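Side-chain contacts in glutathione S-transferase 1 (Ascaris suum, PDB 4Q5F), which conjugates reduced glutathione to a wide range of hydrophobic electrophiles and can also act as a glutathione peroxidase: residues B[196-199]-B[200-204]; B[190-193]-B[194-197]. One frame throughout, in Å; residues are numbered along the deposited sequence.

Interaction 1 (B[196-199]-B[200-204]); sequences YIEH and VRELP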
loop_
_atom_site.group_PDB
_atom_site.type_symbol
_atom_site.label_atom_id
_atom_site.label_comp_id
_atom_site.label_asym_id
_atom_site.label_seq_id
_atom_site.Cartn_x
_atom_site.Cartn_y
_atom_site.Cartn_z
ATOM N N TYR B 196 7.826 8.080 -20.876
ATOM C CA TYR B 196 8.044 7.036 -19.880
ATOM C C TYR B 196 7.131 5.834 -20.113
ATOM O O TYR B 196 7.568 4.686 -20.035
ATOM C CB TYR B 196 7.816 7.638 -18.493
ATOM C CG TYR B 196 7.688 6.659 -17.349
ATOM C CD1 TYR B 196 8.700 5.754 -17.059
ATOM C CD2 TYR B 196 6.567 6.674 -16.529
ATOM C CE1 TYR B 196 8.585 4.874 -15.999
ATOM C CE2 TYR B 196 6.445 5.801 -15.470
ATOM C CZ TYR B 196 7.456 4.905 -15.209
ATOM O OH TYR B 196 7.333 4.039 -14.150
ATOM N N ILE B 197 5.866 6.107 -20.409
ATOM C CA ILE B 197 4.897 5.054 -20.694
ATOM C C ILE B 197 5.187 4.406 -22.046
ATOM O O ILE B 197 5.044 3.195 -22.199
ATOM C CB ILE B 197 3.455 5.609 -20.669
ATOM C CG1 ILE B 197 3.106 6.086 -19.259
ATOM C CG2 ILE B 197 2.446 4.550 -21.111
ATOM C CD1 ILE B 197 1.884 6.976 -19.193
ATOM N N GLU B 198 5.593 5.214 -23.021
ATOM C CA GLU B 198 5.926 4.706 -24.347
ATOM C C GLU B 198 7.118 3.757 -24.260
ATOM O O GLU B 198 7.130 2.695 -24.880
ATOM C CB GLU B 198 6.263 5.862 -25.291
ATOM C CG GLU B 198 6.385 5.459 -26.752
ATOM C CD GLU B 198 7.062 6.524 -27.597
ATOM O OE1 GLU B 198 8.295 6.691 -27.470
ATOM O OE2 GLU B 198 6.364 7.199 -28.383
ATOM N N HIS B 199 8.117 4.154 -23.476
ATOM C CA HIS B 199 9.350 3.387 -23.335
ATOM C C HIS B 199 9.099 1.998 -22.750
ATOM O O HIS B 199 9.411 0.988 -23.381
ATOM C CB HIS B 199 10.338 4.150 -22.448
ATOM C CG HIS B 199 11.659 3.463 -22.276
ATOM N ND1 HIS B 199 12.840 4.001 -22.731
ATOM C CD2 HIS B 199 11.979 2.281 -21.694
ATOM C CE1 HIS B 199 13.837 3.180 -22.439
ATOM N NE2 HIS B 199 13.341 2.132 -21.812
ATOM N N VAL B 200 8.548 1.958 -21.539
ATOM C CA VAL B 200 8.321 0.706 -20.822
ATOM C C VAL B 200 7.519 -0.282 -21.667
ATOM O O VAL B 200 7.821 -1.473 -21.697
ATOM C CB VAL B 200 7.577 0.960 -19.487
ATOM C CG1 VAL B 200 7.247 -0.364 -18.762
ATOM C CG2 VAL B 200 8.394 1.904 -18.598
ATOM N N ARG B 201 6.504 0.220 -22.360
ATOM C CA ARG B 201 5.615 -0.640 -23.129
ATOM C C ARG B 201 6.208 -1.019 -24.484
ATOM O O ARG B 201 5.645 -1.844 -25.206
ATOM C CB ARG B 201 4.250 0.031 -23.287
ATOM C CG ARG B 201 3.454 0.038 -21.989
ATOM C CD ARG B 201 2.404 1.130 -21.950
ATOM N NE ARG B 201 1.318 0.902 -22.897
ATOM C CZ ARG B 201 0.307 0.063 -22.692
ATOM N NH1 ARG B 201 0.240 -0.649 -21.573
ATOM N NH2 ARG B 201 -0.637 -0.073 -23.612
ATOM N N GLU B 202 7.346 -0.420 -24.821
ATOM C CA GLU B 202 8.092 -0.801 -26.017
ATOM C C GLU B 202 9.175 -1.826 -25.686
ATOM O O GLU B 202 9.865 -2.315 -26.581
ATOM C CB GLU B 202 8.705 0.428 -26.691
ATOM C CG GLU B 202 7.724 1.183 -27.578
ATOM C CD GLU B 202 8.324 2.435 -28.187
ATOM O OE1 GLU B 202 9.504 2.733 -27.901
ATOM O OE2 GLU B 202 7.615 3.121 -28.953
ATOM N N LEU B 203 9.326 -2.147 -24.403
ATOM C CA LEU B 203 10.203 -3.243 -23.999
ATOM C C LEU B 203 9.720 -4.521 -24.686
ATOM O O LEU B 203 8.521 -4.802 -24.676
ATOM C CB LEU B 203 10.191 -3.421 -22.480
ATOM C CG LEU B 203 10.918 -2.355 -21.655
ATOM C CD1 LEU B 203 10.591 -2.508 -20.177
ATOM C CD2 LEU B 203 12.422 -2.436 -21.875
ATOM N N PRO B 204 10.645 -5.296 -25.286
ATOM C CA PRO B 204 10.279 -6.447 -26.126
ATOM C C PRO B 204 9.258 -7.410 -25.514
ATOM O O PRO B 204 8.284 -7.758 -26.181
ATOM C CB PRO B 204 11.615 -7.163 -26.334
ATOM C CG PRO B 204 12.623 -6.087 -26.249
ATOM C CD PRO B 204 12.110 -5.126 -25.216
#

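Interaction 2 (B[190-193]-B[194-197]); sequences HLQL and KKYI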
loop_
_atom_site.group_PDB
_atom_site.type_symbol
_atom_site.label_atom_id
_atom_site.label_comp_id
_atom_site.label_asym_id
_atom_site.label_seq_id
_atom_site.Cartn_x
_atom_site.Cartn_y
_atom_site.Cartn_z
ATOM N N HIS B 190 1.968 16.477 -19.787
ATOM C CA HIS B 190 3.020 15.703 -19.128
ATOM C C HIS B 190 3.700 14.747 -20.098
ATOM O O HIS B 190 3.448 13.543 -20.065
ATOM C CB HIS B 190 2.422 14.882 -17.989
ATOM C CG HIS B 190 1.718 15.702 -16.958
ATOM N ND1 HIS B 190 2.364 16.232 -15.859
ATOM C CD2 HIS B 190 0.425 16.080 -16.848
ATOM C CE1 HIS B 190 1.501 16.902 -15.125
ATOM N NE2 HIS B 190 0.311 16.827 -15.702
ATOM N N LEU B 191 4.572 15.277 -20.950
ATOM C CA LEU B 191 5.217 14.461 -21.971
ATOM C C LEU B 191 6.273 13.528 -21.388
ATOM O O LEU B 191 6.529 12.457 -21.936
ATOM C CB LEU B 191 5.810 15.339 -23.085
ATOM C CG LEU B 191 7.000 16.280 -22.867
ATOM C CD1 LEU B 191 8.301 15.534 -22.829
ATOM C CD2 LEU B 191 7.067 17.273 -24.001
ATOM N N GLN B 192 6.889 13.936 -20.282
ATOM C CA GLN B 192 7.902 13.104 -19.638
ATOM C C GLN B 192 7.283 11.793 -19.160
ATOM O O GLN B 192 7.940 10.752 -19.163
ATOM C CB GLN B 192 8.570 13.839 -18.472
ATOM C CG GLN B 192 9.421 15.032 -18.885
ATOM C CD GLN B 192 10.590 14.637 -19.769
ATOM O OE1 GLN B 192 11.058 13.498 -19.731
ATOM N NE2 GLN B 192 11.066 15.578 -20.576
ATOM N N LEU B 193 6.017 11.847 -18.758
ATOM C CA LEU B 193 5.279 10.637 -18.418
ATOM C C LEU B 193 4.866 9.895 -19.685
ATOM O O LEU B 193 4.898 8.666 -19.730
ATOM C CB LEU B 193 4.036 10.966 -17.588
ATOM C CG LEU B 193 4.216 11.333 -16.113
ATOM C CD1 LEU B 193 2.851 11.479 -15.462
ATOM C CD2 LEU B 193 5.052 10.305 -15.361
ATOM N N LYS B 194 4.472 10.644 -20.711
ATOM C CA LYS B 194 4.073 10.045 -21.981
ATOM C C LYS B 194 5.216 9.238 -22.593
ATOM O O LYS B 194 5.006 8.129 -23.083
ATOM C CB LYS B 194 3.598 11.122 -22.956
ATOM C CG LYS B 194 2.100 11.394 -22.891
ATOM C CD LYS B 194 1.761 12.867 -23.084
ATOM C CE LYS B 194 2.031 13.340 -24.503
ATOM N NZ LYS B 194 1.538 14.732 -24.722
ATOM N N LYS B 195 6.423 9.795 -22.563
ATOM C CA LYS B 195 7.601 9.088 -23.054
ATOM C C LYS B 195 7.872 7.865 -22.187
ATOM O O LYS B 195 8.124 6.770 -22.690
ATOM C CB LYS B 195 8.829 10.003 -23.035
ATOM C CG LYS B 195 8.830 11.087 -24.100
ATOM C CD LYS B 195 10.213 11.715 -24.257
ATOM C CE LYS B 195 10.418 12.871 -23.290
ATOM N NZ LYS B 195 11.818 13.382 -23.251
ATOM N N TYR B 196 7.826 8.080 -20.876
ATOM C CA TYR B 196 8.044 7.036 -19.880
ATOM C C TYR B 196 7.131 5.834 -20.113
ATOM O O TYR B 196 7.568 4.686 -20.035
ATOM C CB TYR B 196 7.816 7.638 -18.493
ATOM C CG TYR B 196 7.688 6.659 -17.349
ATOM C CD1 TYR B 196 8.700 5.754 -17.059
ATOM C CD2 TYR B 196 6.567 6.674 -16.529
ATOM C CE1 TYR B 196 8.585 4.874 -15.999
ATOM C CE2 TYR B 196 6.445 5.801 -15.470
ATOM C CZ TYR B 196 7.456 4.905 -15.209
ATOM O OH TYR B 196 7.333 4.039 -14.150
ATOM N N ILE B 197 5.866 6.107 -20.409
ATOM C CA ILE B 197 4.897 5.054 -20.694
ATOM C C ILE B 197 5.187 4.406 -22.046
ATOM O O ILE B 197 5.044 3.195 -22.199
ATOM C CB ILE B 197 3.455 5.609 -20.669
ATOM C CG1 ILE B 197 3.106 6.086 -19.259
ATOM C CG2 ILE B 197 2.446 4.550 -21.111
ATOM C CD1 ILE B 197 1.884 6.976 -19.193
#

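Interaction 1 (B[196-199]-B[200-204])
V200 brings its CG2 methyl obliquely to the Y196 ring, 4.0 Å from CE1, in the last turn of the helix 191-201 of the all-helical GST C-terminal domain. The second flat ring, that of H199, has the backbone N of V200 at its edge, near its plane, and meets the ring of Y159 at about a right angle. The guanidinium of R201 has CG2 of I197 placed obliquely to it; its NH1 forms a long, weak ion pair with D174. The carboxylate planes of E198 and E202 are nearly parallel, 13° apart, with E198 OE1 3.9 Å from E202 OE2, a repulsion that solvent probably screens, both residues being exposed. Small, branched V200 suits the buried side, where it lies beside Y196 against T173 of helix 167-182, while Y196 OH bonds to D169. Toward the helix end the bonding tightens from four residues back to three: V200 N bonds almost straight to Y196 O, R201 N only weakly to I197 O, and E202 N to H199 O. R201 runs alongside I197, CG beside the backbone N (chi1 -72°) and chi2 near extended (157°), which together carry R201 CD to 3.5 Å from I197 CG2.

Interaction 2 (B[190-193]-B[194-197])
K194 lies against H190 and L191 in the first turn of helix 191-201, for which H190 is the N-cap residue. Its backbone N bonds to H190 O, and its bent side chain runs back over the same oxygen, with K194 CD 3.5 Å from H190 O. A lysine suits this exposed position because its methylenes can lie on the backbone while the ammonium reaches outward.

K195 comes next, and its N gives the shortest bond of the turn, 2.7 Å to L191 O. The side chain folds back alongside L191 and Q192, bent at chi3 (-87°), so that K195 CE touches L191 CD1 at 3.4 Å. K195 NZ lies by the end of the amide, 3.5 Å from Q192 NE2 and 3.6 Å from Q192 OE1, on the solvent-facing side, where long flexible chains are well suited.

Y196 turns to the buried side. Its N bonds to Q192 O, and its ring meets L193 obliquely, Y196 CD2 lying 4.1 Å from L193 CD2. A large ring fits here, since its apolar carbons pack inside the domain.

I197 closes the segment with a 2.8 Å bond from its N to L193 O. Its CG1 is anti to the carbonyl carbon (chi1 -65°), which lays that branch 3.2 Å from L193 O. A beta-branched apolar side chain suits this buried position against L187 and L176.

The helix start is held by E149 of helix 129-155, which bonds to H190 ND1 and more weakly to the N atoms of Q192 and L193. L193 packs on L145 of that helix and Y196 on L152, whereas Y196 and I197 also reach T173 of helix 167-182, so the short helix lies against both.

How the interactions relate
Interactions 1 and 2 are overlapping parts of the short helix 191-201, with centres about 10 Å apart, and they share Y196 and I197. Interaction 2 covers the N-terminal turns, interaction 1 the C-terminal one and the turn that leads to helix 204-212. The two shared residues face both directions along the buried side, each meeting partners nearer the start of the helix in interaction 2 and nearer its end in interaction 1. Helix 129-155 receives the start of the helix and helix 167-182 its later part. Both contacts lie away from the glutathione site, within the C-terminal domain.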